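Long-range contacts in beta-galactoside-binding lectin (Gallus gallus, PDB 1QMJ), which binds beta-galactosides such as lactose as a homodimeric galectin and may take part in regulating differentiation: residues D25-S30 with E121-V126; V31-D36 with E113-L118; D82-C87 with K98-E103. All blocks are in the same frame, centred on the assembly; numbering follows the deposited sequence.

Contact 1 of 3, residues D25-S30 with E121-V126; sequences DAKGFS and EGDFKV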
ATOM      1  N   ASP A  25       5.449  14.399 -18.051  1.00 44.04           N
ATOM      2  CA  ASP A  25       4.828  15.741 -18.146  1.00 43.30           C
ATOM      3  C   ASP A  25       4.318  16.155 -16.776  1.00 38.56           C
ATOM      4  O   ASP A  25       3.333  16.896 -16.654  1.00 37.95           O
ATOM      5  CB  ASP A  25       3.659  15.716 -19.128  1.00 48.23           C
ATOM      6  CG  ASP A  25       2.818  14.449 -19.014  1.00 52.98           C
ATOM      7  OD1 ASP A  25       3.270  13.336 -19.483  1.00 57.41           O
ATOM      8  OD2 ASP A  25       1.661  14.493 -18.449  1.00 57.99           O
ATOM      9  N   ALA A  26       5.020  15.656 -15.797  1.00 36.80           N
ATOM     10  CA  ALA A  26       4.713  15.888 -14.394  1.00 34.32           C
ATOM     11  C   ALA A  26       4.877  17.358 -14.007  1.00 34.44           C
ATOM     12  O   ALA A  26       5.911  17.985 -14.287  1.00 35.47           O
ATOM     13  CB  ALA A  26       5.657  15.067 -13.512  1.00 29.00           C
ATOM     14  N   LYS A  27       3.829  17.849 -13.372  1.00 33.25           N
ATOM     15  CA  LYS A  27       3.777  19.214 -12.842  1.00 34.00           C
ATOM     16  C   LYS A  27       4.521  19.196 -11.523  1.00 31.28           C
ATOM     17  O   LYS A  27       5.150  20.188 -11.127  1.00 30.24           O
ATOM     18  CB  LYS A  27       2.332  19.629 -12.568  1.00 38.84           C
ATOM     19  CG  LYS A  27       1.558  20.142 -13.774  1.00 46.20           C
ATOM     20  CD  LYS A  27       0.182  20.664 -13.354  1.00 53.93           C
ATOM     21  CE  LYS A  27      -0.606  21.328 -14.473  1.00 58.89           C
ATOM     22  NZ  LYS A  27      -1.869  21.917 -13.996  1.00 60.32           N
ATOM     23  N   GLY A  28       4.383  18.027 -10.931  1.00 30.59           N
ATOM     24  CA  GLY A  28       4.963  17.665  -9.647  1.00 29.81           C
ATOM     25  C   GLY A  28       4.105  16.563  -9.024  1.00 28.86           C
ATOM     26  O   GLY A  28       3.042  16.204  -9.549  1.00 28.80           O
ATOM     27  N   PHE A  29       4.591  16.053  -7.930  1.00 26.58           N
ATOM     28  CA  PHE A  29       3.903  15.011  -7.166  1.00 25.24           C
ATOM     29  C   PHE A  29       4.220  15.235  -5.704  1.00 24.45           C
ATOM     30  O   PHE A  29       5.074  16.066  -5.362  1.00 23.11           O
ATOM     31  CB  PHE A  29       4.353  13.610  -7.611  1.00 22.53           C
ATOM     32  CG  PHE A  29       5.822  13.317  -7.330  1.00 20.42           C
ATOM     33  CD1 PHE A  29       6.796  13.736  -8.237  1.00 16.83           C
ATOM     34  CD2 PHE A  29       6.188  12.627  -6.168  1.00 19.72           C
ATOM     35  CE1 PHE A  29       8.145  13.467  -7.983  1.00 15.53           C
ATOM     36  CE2 PHE A  29       7.536  12.357  -5.913  1.00 16.77           C
ATOM     37  CZ  PHE A  29       8.516  12.778  -6.822  1.00 17.01           C
ATOM     38  N   SER A  30       3.531  14.499  -4.870  1.00 21.46           N
ATOM     39  CA  SER A  30       3.706  14.609  -3.423  1.00 23.88           C
ATOM     40  C   SER A  30       3.571  13.244  -2.752  1.00 23.09           C
ATOM     41  O   SER A  30       2.881  12.350  -3.261  1.00 21.98           O
ATOM     42  CB  SER A  30       2.644  15.548  -2.846  1.00 24.20           C
ATOM     43  OG  SER A  30       2.791  16.849  -3.401  1.00 34.21           O
ATOM     44  N   GLU A 121       0.284  11.371  -4.245  1.00 30.17           N
ATOM     45  CA  GLU A 121      -0.578  12.128  -5.149  1.00 31.69           C
ATOM     46  C   GLU A 121       0.209  12.841  -6.248  1.00 29.91           C
ATOM     47  O   GLU A 121       1.443  12.910  -6.214  1.00 27.89           O
ATOM     48  CB  GLU A 121      -1.447  13.126  -4.367  1.00 34.33           C
ATOM     49  CG  GLU A 121      -0.667  14.148  -3.559  1.00 44.79           C
ATOM     50  CD  GLU A 121      -1.565  15.066  -2.737  1.00 52.66           C
ATOM     51  OE1 GLU A 121      -2.406  14.550  -1.963  1.00 56.22           O
ATOM     52  OE2 GLU A 121      -1.420  16.304  -2.857  1.00 55.77           O
ATOM     53  N   GLY A 122      -0.517  13.357  -7.231  1.00 27.13           N
ATOM     54  CA  GLY A 122       0.120  14.053  -8.329  1.00 30.25           C
ATOM     55  C   GLY A 122       0.518  13.150  -9.480  1.00 32.82           C
ATOM     56  O   GLY A 122      -0.008  12.044  -9.656  1.00 34.19           O
ATOM     57  N   ASP A 123       1.476  13.628 -10.262  1.00 34.53           N
ATOM     58  CA  ASP A 123       1.953  12.914 -11.432  1.00 32.63           C
ATOM     59  C   ASP A 123       3.052  11.911 -11.133  1.00 32.88           C
ATOM     60  O   ASP A 123       4.188  12.052 -11.600  1.00 31.19           O
ATOM     61  CB  ASP A 123       2.406  13.920 -12.484  1.00 35.36           C
ATOM     62  CG  ASP A 123       1.327  14.933 -12.810  1.00 37.69           C
ATOM     63  OD1 ASP A 123       0.204  14.513 -13.159  1.00 40.62           O
ATOM     64  OD2 ASP A 123       1.590  16.145 -12.688  1.00 38.72           O
ATOM     65  N   PHE A 124       2.696  10.892 -10.356  1.00 32.42           N
ATOM     66  CA  PHE A 124       3.620   9.830  -9.989  1.00 30.34           C
ATOM     67  C   PHE A 124       2.861   8.522 -10.151  1.00 30.15           C
ATOM     68  O   PHE A 124       1.673   8.437  -9.823  1.00 29.68           O
ATOM     69  CB  PHE A 124       4.085   9.994  -8.536  1.00 25.03           C
ATOM     70  CG  PHE A 124       5.252   9.114  -8.154  1.00 23.12           C
ATOM     71  CD1 PHE A 124       6.522   9.354  -8.665  1.00 21.43           C
ATOM     72  CD2 PHE A 124       5.088   8.070  -7.249  1.00 24.48           C
ATOM     73  CE1 PHE A 124       7.611   8.578  -8.283  1.00 19.68           C
ATOM     74  CE2 PHE A 124       6.177   7.284  -6.858  1.00 23.98           C
ATOM     75  CZ  PHE A 124       7.439   7.543  -7.378  1.00 22.96           C
ATOM     76  N   LYS A 125       3.526   7.526 -10.718  1.00 31.22           N
ATOM     77  CA  LYS A 125       2.918   6.221 -10.907  1.00 31.34           C
ATOM     78  C   LYS A 125       3.599   5.238  -9.949  1.00 28.48           C
ATOM     79  O   LYS A 125       4.771   4.905 -10.112  1.00 25.52           O
ATOM     80  CB  LYS A 125       3.079   5.759 -12.357  1.00 33.82           C
ATOM     81  CG  LYS A 125       2.316   4.497 -12.688  1.00 38.67           C
ATOM     82  CD  LYS A 125       2.816   3.868 -13.981  1.00 46.20           C
ATOM     83  CE  LYS A 125       4.242   3.341 -13.841  1.00 48.21           C
ATOM     84  NZ  LYS A 125       4.367   2.253 -12.820  1.00 48.19           N
ATOM     85  N   VAL A 126       2.873   4.844  -8.909  1.00 28.14           N
ATOM     86  CA  VAL A 126       3.383   3.913  -7.914  1.00 28.74           C
ATOM     87  C   VAL A 126       3.502   2.514  -8.523  1.00 28.71           C
ATOM     88  O   VAL A 126       2.611   2.043  -9.240  1.00 27.85           O
ATOM     89  CB  VAL A 126       2.461   3.856  -6.667  1.00 29.18           C
ATOM     90  CG1 VAL A 126       3.074   2.974  -5.582  1.00 29.34           C
ATOM     91  CG2 VAL A 126       2.213   5.251  -6.133  1.00 29.17           C
TER
HETATM   92  O   HOH W   1       0.665  17.099  -5.247  1.00 51.65           O
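Phe29 and Phe124 meet as an offset stack, their ring planes 21° apart. Phe124 CD1 sits over the centre of the Phe29 ring, while lower down the two side chains touch CB to CB at 3.7 Å. Phe124 has CG anti to the backbone N (chi1 -168°), which sets the base of its ring beside Phe29 CD2. Ile22, on the strand next to that of Phe124, touches both side chains; Phe29 reaches it from the opposing sheet of the galectin beta sandwich.

Next to the stack, Ser30 and Glu121 form an antiparallel hydrogen-bonded pair: Ser30 N reaches Glu121 O at 2.9 Å, and Glu121 N returns a bond to Ser30 O. On the side-chain side of this pair, Ser30 CB rests on Glu121 CG, and one water joins Ser30 OG to Glu121 OE2. Gly122 follows, in an antiparallel non-hydrogen-bonded pair with Phe29 that has only 4.1 Å between the CA atoms; Gly122, without a side chain, lets the backbones come this close.

Beyond the ladder Asp123, at the centre of an inverse gamma turn, grips the 25-30 segment twice. Its backbone N donates to Gly28 O at 3.1 Å, and its OD2 takes the Lys27 N-H at 2.9 Å on the anti side of the carboxylate, 28° out of plane. Asp123 CB also lies 3.6 Å from Ala26 CB. Lys27 NZ, by contrast, remains 6.9 Å from Asp123 OD2. The carboxylate therefore binds the loop through a backbone amide, a link that would depend little on the lysine's charge.

Contact 2 of 3, residues V31-D36 with E113-L118; sequences VNVGKD and EKIQYL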
ATOM      1  N   VAL A  31       4.251  13.154  -1.625  1.00 20.85           N
ATOM      2  CA  VAL A  31       4.279  11.950  -0.779  1.00 20.87           C
ATOM      3  C   VAL A  31       4.080  12.370   0.677  1.00 21.28           C
ATOM      4  O   VAL A  31       5.010  12.866   1.332  1.00 22.17           O
ATOM      5  CB  VAL A  31       5.624  11.240  -0.929  1.00 21.89           C
ATOM      6  CG1 VAL A  31       5.788  10.066   0.038  1.00 17.34           C
ATOM      7  CG2 VAL A  31       5.840  10.660  -2.328  1.00 23.40           C
ATOM      8  N   ASN A  32       2.864  12.157   1.145  1.00 21.14           N
ATOM      9  CA  ASN A  32       2.462  12.529   2.511  1.00 21.67           C
ATOM     10  C   ASN A  32       2.390  11.325   3.460  1.00 21.78           C
ATOM     11  O   ASN A  32       1.859  10.263   3.097  1.00 25.38           O
ATOM     12  CB  ASN A  32       1.075  13.172   2.493  1.00 20.91           C
ATOM     13  CG  ASN A  32       0.867  14.121   1.313  1.00 23.54           C
ATOM     14  OD1 ASN A  32       1.686  15.007   1.087  1.00 24.96           O
ATOM     15  ND2 ASN A  32      -0.193  13.987   0.537  1.00 29.06           N
ATOM     16  N   VAL A  33       2.939  11.581   4.646  1.00 22.35           N
ATOM     17  CA  VAL A  33       2.979  10.631   5.782  1.00 23.28           C
ATOM     18  C   VAL A  33       2.565  11.383   7.054  1.00 22.95           C
ATOM     19  O   VAL A  33       2.901  12.560   7.239  1.00 22.14           O
ATOM     20  CB  VAL A  33       4.394  10.057   5.989  1.00 23.64           C
ATOM     21  CG1 VAL A  33       4.862   9.164   4.841  1.00 21.66           C
ATOM     22  CG2 VAL A  33       5.472  11.136   6.133  1.00 22.29           C
ATOM     23  N   GLY A  34       1.836  10.695   7.915  1.00 21.47           N
ATOM     24  CA  GLY A  34       1.366  11.291   9.183  1.00 23.87           C
ATOM     25  C   GLY A  34       0.362  10.373   9.885  1.00 24.83           C
ATOM     26  O   GLY A  34       0.497   9.142   9.860  1.00 24.93           O
ATOM     27  N   LYS A  35      -0.621  11.023  10.496  1.00 26.51           N
ATOM     28  CA  LYS A  35      -1.702  10.346  11.239  1.00 30.46           C
ATOM     29  C   LYS A  35      -2.910  10.141  10.321  1.00 28.50           C
ATOM     30  O   LYS A  35      -3.503   9.057  10.278  1.00 30.22           O
ATOM     31  CB  LYS A  35      -2.116  11.191  12.443  1.00 34.27           C
ATOM     32  CG  LYS A  35      -1.148  11.059  13.620  1.00 42.29           C
ATOM     33  CD  LYS A  35      -0.835   9.604  13.978  1.00 45.52           C
ATOM     34  CE  LYS A  35       0.249   9.472  15.050  1.00 48.98           C
ATOM     35  NZ  LYS A  35       0.679   8.083  15.263  1.00 50.14           N
ATOM     36  N   ASP A  36      -3.233  11.203   9.616  1.00 27.70           N
ATOM     37  CA  ASP A  36      -4.336  11.218   8.644  1.00 27.35           C
ATOM     38  C   ASP A  36      -4.108  12.387   7.678  1.00 25.74           C
ATOM     39  O   ASP A  36      -3.096  13.092   7.758  1.00 27.48           O
ATOM     40  CB  ASP A  36      -5.700  11.345   9.343  1.00 32.07           C
ATOM     41  CG  ASP A  36      -5.757  12.419  10.420  1.00 36.69           C
ATOM     42  OD1 ASP A  36      -5.405  13.624  10.142  1.00 39.34           O
ATOM     43  OD2 ASP A  36      -6.163  12.116  11.608  1.00 38.25           O
ATOM     44  N   GLU A 113       5.346   9.993  16.837  1.00 46.26           N
ATOM     45  CA  GLU A 113       6.183   8.823  17.127  1.00 48.29           C
ATOM     46  C   GLU A 113       5.916   7.578  16.278  1.00 43.87           C
ATOM     47  O   GLU A 113       6.564   6.546  16.460  1.00 42.35           O
ATOM     48  CB  GLU A 113       6.143   8.470  18.620  1.00 55.63           C
ATOM     49  CG  GLU A 113       4.759   8.510  19.264  1.00 66.70           C
ATOM     50  CD  GLU A 113       4.539   9.770  20.089  1.00 72.21           C
ATOM     51  OE1 GLU A 113       5.222   9.924  21.129  1.00 75.91           O
ATOM     52  OE2 GLU A 113       3.689  10.605  19.698  1.00 76.23           O
ATOM     53  N   LYS A 114       4.957   7.669  15.364  1.00 40.18           N
ATOM     54  CA  LYS A 114       4.653   6.551  14.479  1.00 37.28           C
ATOM     55  C   LYS A 114       3.837   7.065  13.308  1.00 31.77           C
ATOM     56  O   LYS A 114       3.109   8.049  13.444  1.00 31.11           O
ATOM     57  CB  LYS A 114       3.883   5.442  15.215  1.00 42.60           C
ATOM     58  CG  LYS A 114       2.368   5.536  15.113  1.00 46.48           C
ATOM     59  CD  LYS A 114       1.670   4.348  15.753  1.00 52.49           C
ATOM     60  CE  LYS A 114       1.806   4.371  17.269  1.00 55.81           C
ATOM     61  NZ  LYS A 114       1.034   3.265  17.909  1.00 58.48           N
ATOM     62  N   ILE A 115       3.999   6.431  12.153  1.00 28.59           N
ATOM     63  CA  ILE A 115       3.257   6.807  10.957  1.00 25.94           C
ATOM     64  C   ILE A 115       2.143   5.794  10.731  1.00 25.52           C
ATOM     65  O   ILE A 115       2.385   4.588  10.719  1.00 25.84           O
ATOM     66  CB  ILE A 115       4.172   6.866   9.709  1.00 25.42           C
ATOM     67  CG1 ILE A 115       5.047   8.124   9.768  1.00 28.77           C
ATOM     68  CG2 ILE A 115       3.340   6.847   8.423  1.00 23.89           C
ATOM     69  CD1 ILE A 115       6.191   8.145   8.762  1.00 29.16           C
ATOM     70  N   GLN A 116       0.924   6.285  10.559  1.00 24.76           N
ATOM     71  CA  GLN A 116      -0.212   5.411  10.332  1.00 25.94           C
ATOM     72  C   GLN A 116      -0.884   5.717   9.006  1.00 23.09           C
ATOM     73  O   GLN A 116      -1.794   5.005   8.587  1.00 23.32           O
ATOM     74  CB  GLN A 116      -1.233   5.589  11.447  1.00 32.16           C
ATOM     75  CG  GLN A 116      -0.655   5.456  12.835  1.00 41.31           C
ATOM     76  CD  GLN A 116      -1.692   5.693  13.908  1.00 43.64           C
ATOM     77  OE1 GLN A 116      -2.178   6.811  14.081  1.00 44.82           O
ATOM     78  NE2 GLN A 116      -2.048   4.638  14.628  1.00 47.84           N
ATOM     79  N   TYR A 117      -0.418   6.768   8.344  1.00 20.57           N
ATOM     80  CA  TYR A 117      -1.005   7.204   7.088  1.00 20.91           C
ATOM     81  C   TYR A 117       0.074   7.532   6.063  1.00 21.92           C
ATOM     82  O   TYR A 117       1.083   8.154   6.398  1.00 22.75           O
ATOM     83  CB  TYR A 117      -1.867   8.444   7.368  1.00 21.45           C
ATOM     84  CG  TYR A 117      -2.475   9.122   6.160  1.00 19.17           C
ATOM     85  CD1 TYR A 117      -1.775  10.117   5.465  1.00 19.14           C
ATOM     86  CD2 TYR A 117      -3.762   8.801   5.735  1.00 18.15           C
ATOM     87  CE1 TYR A 117      -2.350  10.772   4.377  1.00 18.47           C
ATOM     88  CE2 TYR A 117      -4.346   9.446   4.649  1.00 18.71           C
ATOM     89  CZ  TYR A 117      -3.638  10.429   3.977  1.00 18.98           C
ATOM     90  OH  TYR A 117      -4.220  11.060   2.899  1.00 20.70           O
ATOM     91  N   LEU A 118      -0.157   7.117   4.821  1.00 20.98           N
ATOM     92  CA  LEU A 118       0.757   7.364   3.709  1.00 19.01           C
ATOM     93  C   LEU A 118      -0.118   7.589   2.489  1.00 18.70           C
ATOM     94  O   LEU A 118      -1.074   6.856   2.275  1.00 20.39           O
ATOM     95  CB  LEU A 118       1.672   6.147   3.474  1.00 21.09           C
ATOM     96  CG  LEU A 118       2.622   6.104   2.258  1.00 25.97           C
ATOM     97  CD1 LEU A 118       3.661   7.201   2.330  1.00 27.70           C
ATOM     98  CD2 LEU A 118       3.325   4.764   2.193  1.00 27.74           C
TER
HETATM   99  O   HOH W   2      -3.147  12.774   0.645  1.00 47.47           O
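A classic beta bulge lies in the antiparallel pairing of 31-36 with 113-118 in the galectin sandwich: Gln116 and Tyr117 both face Gly34. Gly34 O accepts from two amides: Gln116 N arrives nearly along the C=O axis, and Tyr117 N stands above the carbonyl plane with a more bent bond (132° at the hydrogen). Gly34 N in turn donates to Tyr117 O at 3.1 Å. One step further, Val33 and Leu118 are a non-hydrogen-bonded pair, where CA-H groups approach carbonyls across the strands, as Leu118 CA does with Asn32 O at 3.2 Å.

The two faces differ in character. On one, Val33 and Leu118 lie side by side, pointing the same way, and Val33 CG1 to Leu118 CD1 is tight at 3.4 Å. Ile115 adds its CD1 against Val33 CB at 3.8 Å. Ile88 of the opposing sheet meets Val33, placing this face in the core of the sandwich.

On the other face, Tyr117 CG is anti to the backbone N (chi1 175°), and the backbone of Asp36 passes over its ring, with Asp36 C 3.8 Å above the centre. The chain turns a corner just before Asp36, which brings it back over the tyrosine. Tyr117 OH shares a water with Asn32 ND2. Asn32 ND2 also makes a weak hydrogen bond to Glu121 OE1, and the Asn32 side chain lies about 5 Å from that of Trp67, a predicted galactoside-binding residue.

At the outer end Lys35 bends at chi2 (-50°) and crosses Lys114 at about a right angle. Its NZ donates a hydrogen bond to Lys114 O at 3.0 Å, from above the carbonyl plane, and a weak one to Gln116 OE1 at 3.3 Å.

Contact 3 of 3, residues D82-C87 with K98-E103; sequences DKVEIC and KVPEVE. With BME (beta-mercaptoethanol), chain C.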
ATOM      1  N   ASP A  82      11.295   9.816 -15.082  1.00 42.05           N
ATOM      2  CA  ASP A  82      12.291   9.151 -14.251  1.00 43.56           C
ATOM      3  C   ASP A  82      11.643   8.189 -13.253  1.00 42.04           C
ATOM      4  O   ASP A  82      10.659   8.532 -12.581  1.00 38.90           O
ATOM      5  CB  ASP A  82      13.078  10.192 -13.466  1.00 50.13           C
ATOM      6  CG  ASP A  82      14.350  10.636 -14.179  1.00 54.05           C
ATOM      7  OD1 ASP A  82      14.481  10.437 -15.447  1.00 56.20           O
ATOM      8  OD2 ASP A  82      15.292  11.209 -13.512  1.00 54.99           O
ATOM      9  N   LYS A  83      12.235   7.009 -13.201  1.00 40.90           N
ATOM     10  CA  LYS A  83      11.818   5.934 -12.291  1.00 41.26           C
ATOM     11  C   LYS A  83      12.686   6.027 -11.043  1.00 39.84           C
ATOM     12  O   LYS A  83      13.890   5.734 -11.079  1.00 39.52           O
ATOM     13  CB  LYS A  83      12.011   4.572 -12.959  1.00 44.65           C
ATOM     14  CG  LYS A  83      10.975   4.285 -14.046  1.00 54.22           C
ATOM     15  CD  LYS A  83      11.520   3.401 -15.169  1.00 60.66           C
ATOM     16  CE  LYS A  83      10.601   3.353 -16.391  1.00 64.22           C
ATOM     17  NZ  LYS A  83      11.246   2.758 -17.571  1.00 66.44           N
ATOM     18  N   VAL A  84      12.060   6.435  -9.961  1.00 37.43           N
ATOM     19  CA  VAL A  84      12.764   6.616  -8.689  1.00 32.59           C
ATOM     20  C   VAL A  84      12.100   5.864  -7.538  1.00 30.39           C
ATOM     21  O   VAL A  84      10.903   5.527  -7.606  1.00 30.28           O
ATOM     22  CB  VAL A  84      12.784   8.104  -8.321  1.00 30.91           C
ATOM     23  CG1 VAL A  84      11.389   8.674  -8.049  1.00 26.28           C
ATOM     24  CG2 VAL A  84      13.602   8.401  -7.065  1.00 29.67           C
ATOM     25  N   GLU A  85      12.952   5.651  -6.538  1.00 29.52           N
ATOM     26  CA  GLU A  85      12.616   4.990  -5.268  1.00 30.37           C
ATOM     27  C   GLU A  85      12.884   5.983  -4.138  1.00 29.30           C
ATOM     28  O   GLU A  85      14.010   6.480  -3.976  1.00 30.16           O
ATOM     29  CB  GLU A  85      13.477   3.734  -5.052  1.00 33.27           C
ATOM     30  CG  GLU A  85      13.133   3.003  -3.743  1.00 42.45           C
ATOM     31  CD  GLU A  85      13.837   1.650  -3.589  1.00 46.59           C
ATOM     32  OE1 GLU A  85      15.094   1.540  -3.857  1.00 51.59           O
ATOM     33  OE2 GLU A  85      13.173   0.616  -3.188  1.00 49.10           O
ATOM     34  N   ILE A  86      11.844   6.249  -3.389  1.00 27.67           N
ATOM     35  CA  ILE A  86      11.896   7.192  -2.270  1.00 26.20           C
ATOM     36  C   ILE A  86      11.816   6.432  -0.941  1.00 28.42           C
ATOM     37  O   ILE A  86      10.859   5.694  -0.682  1.00 28.10           O
ATOM     38  CB  ILE A  86      10.722   8.164  -2.394  1.00 26.42           C
ATOM     39  CG1 ILE A  86      10.769   8.973  -3.697  1.00 24.63           C
ATOM     40  CG2 ILE A  86      10.668   9.189  -1.262  1.00 26.22           C
ATOM     41  CD1 ILE A  86       9.402   9.511  -4.126  1.00 30.71           C
ATOM     42  N   CYS A  87      12.839   6.636  -0.128  1.00 28.43           N
ATOM     43  CA  CYS A  87      12.946   5.989   1.192  1.00 28.94           C
ATOM     44  C   CYS A  87      12.708   7.017   2.296  1.00 27.05           C
ATOM     45  O   CYS A  87      13.351   8.078   2.334  1.00 25.34           O
ATOM     46  CB  CYS A  87      14.332   5.377   1.359  1.00 31.39           C
ATOM     47  SG  CYS A  87      14.644   3.983   0.169  1.00 42.27           S
ATOM     48  N   LYS A  98      15.305   9.847   1.441  1.00 28.04           N
ATOM     49  CA  LYS A  98      16.470   9.568   0.604  1.00 28.92           C
ATOM     50  C   LYS A  98      16.109   9.013  -0.752  1.00 28.36           C
ATOM     51  O   LYS A  98      15.290   8.087  -0.871  1.00 26.34           O
ATOM     52  CB  LYS A  98      17.420   8.533   1.229  1.00 32.57           C
ATOM     53  CG  LYS A  98      17.009   8.056   2.614  1.00 41.36           C
ATOM     54  CD  LYS A  98      18.149   8.162   3.636  1.00 49.49           C
ATOM     55  CE  LYS A  98      19.229   7.089   3.460  1.00 53.88           C
ATOM     56  NZ  LYS A  98      20.056   6.905   4.665  1.00 56.91           N
ATOM     57  N   VAL A  99      16.752   9.625  -1.704  1.00 27.98           N
ATOM     58  CA  VAL A  99      16.667   9.267  -3.102  1.00 31.62           C
ATOM     59  C   VAL A  99      18.078   8.942  -3.546  1.00 34.48           C
ATOM     60  O   VAL A  99      19.038   9.198  -2.790  1.00 33.35           O
ATOM     61  CB  VAL A  99      16.109  10.420  -3.941  1.00 31.46           C
ATOM     62  CG1 VAL A  99      14.643  10.729  -3.643  1.00 30.60           C
ATOM     63  CG2 VAL A  99      16.861  11.734  -3.729  1.00 34.80           C
ATOM     64  N   PRO A 100      18.347   8.234  -4.495  1.00 39.33           N
ATOM     65  CA  PRO A 100      19.742   7.868  -4.779  1.00 43.76           C
ATOM     66  C   PRO A 100      20.831   8.962  -4.720  1.00 46.61           C
ATOM     67  O   PRO A 100      21.958   8.689  -4.302  1.00 49.66           O
ATOM     68  CB  PRO A 100      19.650   7.211  -6.161  1.00 43.01           C
ATOM     69  CG  PRO A 100      18.437   7.877  -6.778  1.00 41.93           C
ATOM     70  CD  PRO A 100      17.469   7.891  -5.629  1.00 40.15           C
ATOM     71  N   GLU A 101      20.489  10.197  -5.074  1.00 47.55           N
ATOM     72  CA  GLU A 101      21.474  11.280  -5.088  1.00 48.99           C
ATOM     73  C   GLU A 101      21.541  12.159  -3.842  1.00 47.50           C
ATOM     74  O   GLU A 101      22.628  12.538  -3.395  1.00 45.57           O
ATOM     75  CB  GLU A 101      21.241  12.194  -6.300  1.00 53.03           C
ATOM     76  CG  GLU A 101      20.934  11.471  -7.603  1.00 59.23           C
ATOM     77  CD  GLU A 101      19.442  11.389  -7.907  1.00 61.73           C
ATOM     78  OE1 GLU A 101      18.656  10.969  -7.028  1.00 59.17           O
ATOM     79  OE2 GLU A 101      19.058  11.750  -9.041  1.00 67.06           O
ATOM     80  N   VAL A 102      20.379  12.498  -3.294  1.00 44.46           N
ATOM     81  CA  VAL A 102      20.312  13.385  -2.143  1.00 41.13           C
ATOM     82  C   VAL A 102      19.452  12.863  -0.998  1.00 38.94           C
ATOM     83  O   VAL A 102      18.528  12.073  -1.200  1.00 37.25           O
ATOM     84  CB  VAL A 102      19.715  14.758  -2.565  1.00 40.66           C
ATOM     85  CG1 VAL A 102      19.883  15.776  -1.462  1.00 42.98           C
ATOM     86  CG2 VAL A 102      20.348  15.249  -3.845  1.00 43.15           C
ATOM     87  N   GLU A 103      19.781  13.304   0.207  1.00 35.21           N
ATOM     88  CA  GLU A 103      19.010  12.966   1.383  1.00 32.14           C
ATOM     89  C   GLU A 103      18.428  14.293   1.857  1.00 32.28           C
ATOM     90  O   GLU A 103      19.155  15.281   2.016  1.00 31.66           O
ATOM     91  CB  GLU A 103      19.881  12.370   2.481  1.00 33.14           C
ATOM     92  CG  GLU A 103      19.150  12.223   3.807  1.00 42.41           C
ATOM     93  CD  GLU A 103      20.025  11.662   4.905  1.00 51.14           C
ATOM     94  OE1 GLU A 103      20.799  12.437   5.514  1.00 55.70           O
ATOM     95  OE2 GLU A 103      19.936  10.442   5.161  1.00 54.40           O
TER
HETATM   96  C1  BME C 500      17.179   5.702  -2.095  1.00 59.26           C
HETATM   97  C2  BME C 500      16.897   4.228  -1.799  1.00 54.15           C
HETATM   98  O1  BME C 500      16.686   6.017  -3.377  1.00 63.14           O
HETATM   99  S2  BME C 500      16.619   3.953  -0.028  1.00 53.57           S
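Backbone hydrogen bonds tie Cys87 to Lys98 in both directions, making them an antiparallel hydrogen-bonded pair. Cys87 N donates to Lys98 O at 2.9 Å; Lys98 N returns a bond to Cys87 O at 2.8 Å. After this pair segment 98-103 leaves the strand and turns, Val99 N bonding to Val102 O, while Lys98 NZ forms a salt bridge with Glu103 OE2 at 3.6 Å across the turn.

Apolar contacts are sparse. Val84 CG2, anti to its backbone N, touches Pro100 CD at 4.2 Å and also meets Val99 CG1, which in turn reaches Ile86 CG1 at 4.3 Å.

The covalent contact is a mixed disulfide: Cys87 SG is bonded to S2 of a beta-mercaptoethanol, probably from the crystallisation liquor, at 2.0 Å. At the other end of the small molecule, O1 donates a hydrogen bond to Glu85 O at 2.8 Å. The adduct is thus held to 82-87 at both ends and lies against Pro100 and Lys98, its C1 3.3 Å from Lys98 O. Its presence suggests that the Cys87 thiol was accessible and able to react, probably in the crystallisation liquor.

The three contacts sample both sheets of one galectin sandwich. Contacts 1 and 2 follow each other on the same strand pair, 29-33 with 117-122, with centres about 19 Å apart. Contact 1 also spans the sheets, passing from strand 117-122 to strand 124-131, and so shares the five-stranded sheet with contact 3 on strand 83-90. The centre of contact 3 lies about 14 Å from that of contact 1 and about 19 Å from that of contact 2. Along the chain they are nested, contact 3 inside the loop closed by contact 2, and that inside the loop of contact 1. Ile86 CD1 touches Phe29 CE2 at 3.8 Å and Val31 CG2 at 4.2 Å. Distant chain segments thus share a single hydrophobic interior.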